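Local coordinates for protein iron aquisition yersiniabactin synthesis enzyme, YbtT (Escherichia coli, PDB 6BA9) that acts as a low-specificity type II thioesterase that maintains production of the metallophore yersiniabactin, at residues Cys20-Gly25 with Ala87-Gly92. The protein carries 1 engineered substitution. Sequence-based numbering, arbitrary orientation.
Engineered in segment 87-92: Ala-90 (natural residue Ser).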
# COMPACT_ATOMS: atom_id res chain seq x y z
N CYS A 20 -2.91 -2.80 0.34
CA CYS A 20 -1.97 -2.56 1.43
C CYS A 20 -1.98 -1.08 1.80
O CYS A 20 -1.80 -0.22 0.92
CB CYS A 20 -0.56 -2.97 0.99
SG CYS A 20 -0.41 -4.75 0.69
N PRO A 21 -2.18 -0.74 3.07
CA PRO A 21 -2.33 0.67 3.45
C PRO A 21 -1.00 1.39 3.61
O PRO A 21 0.09 0.81 3.62
CB PRO A 21 -3.07 0.56 4.78
CG PRO A 21 -2.55 -0.69 5.38
CD PRO A 21 -2.44 -1.64 4.20
N PHE A 22 -1.10 2.71 3.75
CA PHE A 22 0.03 3.58 4.04
C PHE A 22 0.45 3.45 5.51
O PHE A 22 -0.23 2.82 6.34
CB PHE A 22 -0.32 5.03 3.68
CG PHE A 22 -1.67 5.46 4.20
CD1 PHE A 22 -2.78 5.46 3.37
CD2 PHE A 22 -1.83 5.84 5.52
CE1 PHE A 22 -4.04 5.85 3.85
CE2 PHE A 22 -3.09 6.23 6.01
CZ PHE A 22 -4.17 6.23 5.17
N ALA A 23 1.61 4.02 5.82
CA ALA A 23 2.12 4.00 7.19
C ALA A 23 1.16 4.73 8.11
O ALA A 23 0.66 5.81 7.78
CB ALA A 23 3.49 4.67 7.25
N GLY A 24 0.88 4.13 9.26
CA GLY A 24 -0.13 4.63 10.15
C GLY A 24 -1.54 4.30 9.73
O GLY A 24 -2.49 4.66 10.44
N GLY A 25 -1.72 3.62 8.60
CA GLY A 25 -3.05 3.27 8.16
C GLY A 25 -3.68 2.19 9.01
O GLY A 25 -3.01 1.40 9.68
N ALA A 87 -2.48 -4.27 -4.59
CA ALA A 87 -2.32 -2.83 -4.65
C ALA A 87 -1.77 -2.30 -3.34
O ALA A 87 -1.98 -2.89 -2.28
CB ALA A 87 -3.66 -2.14 -4.92
N GLY A 88 -1.07 -1.18 -3.40
CA GLY A 88 -0.63 -0.51 -2.18
C GLY A 88 -0.32 0.94 -2.45
O GLY A 88 0.07 1.31 -3.56
N HIS A 89 -0.49 1.77 -1.42
CA HIS A 89 -0.21 3.20 -1.48
C HIS A 89 0.88 3.53 -0.46
O HIS A 89 0.80 3.13 0.71
CB HIS A 89 -1.47 4.00 -1.15
CG HIS A 89 -1.32 5.47 -1.38
ND1 HIS A 89 -1.18 6.04 -2.64
CD2 HIS A 89 -1.29 6.51 -0.50
CE1 HIS A 89 -1.10 7.35 -2.52
NE2 HIS A 89 -1.15 7.66 -1.24
N ALA A 90 1.89 4.27 -0.91
CA ALA A 90 3.00 4.72 -0.06
C ALA A 90 3.67 3.49 0.54
O ALA A 90 4.06 2.59 -0.22
CB ALA A 90 2.53 5.82 0.90
N MET A 91 3.79 3.37 1.86
CA MET A 91 4.38 2.17 2.44
C MET A 91 3.74 0.91 1.89
O MET A 91 4.40 -0.12 1.70
CB MET A 91 4.18 2.18 3.96
CG MET A 91 4.45 0.88 4.67
SD MET A 91 4.13 1.08 6.44
CE MET A 91 4.45 -0.58 6.99
N GLY A 92 2.42 0.94 1.69
CA GLY A 92 1.72 -0.24 1.22
C GLY A 92 2.18 -0.68 -0.16
O GLY A 92 2.10 -1.87 -0.47
O HOH W 1 3.30 5.47 3.98
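Cys-20 and Gly-88 form a parallel beta bridge where two neighbouring strands end. Cys-20 N donates to Ala-87 O (2.8 Å), and His-89 N returns a weak bond to Cys-20 O. Beyond the bridge the regular strand pairing stops but the backbones stay close: residues 22-25 make a type II turn, while 89-92 bend sharply at the engineered Ala-90 (phi 58°, psi -124°) into a helix. Because Gly-92 carries no side chain, the helix start can lie against the bridge, its CA 3.5 Å from Cys-20 O in a nearly straight CH···O contact and its O 3.2 Å from Cys-20 CB. Met-91, with CG anti to its backbone N (chi1 166°), runs extended alongside Ala-23, bringing SD to 3.7 Å from Ala-23 CB. Phe-22 CB meets Ala-90 CB at 4.1 Å, whereas its ring leads away to an edge-to-face stack with Phe-227. The His-89 imidazole is held by Ser-116 OG and His-226 O. One water accepts from both Ala-23 N (2.9 Å) and Met-91 N (3.0 Å). Two converging amides beside the position of the natural serine are consistent with the oxyanion hole of an alpha/beta-hydrolase, and the strand-turn-helix around Ala-90 with its nucleophile elbow.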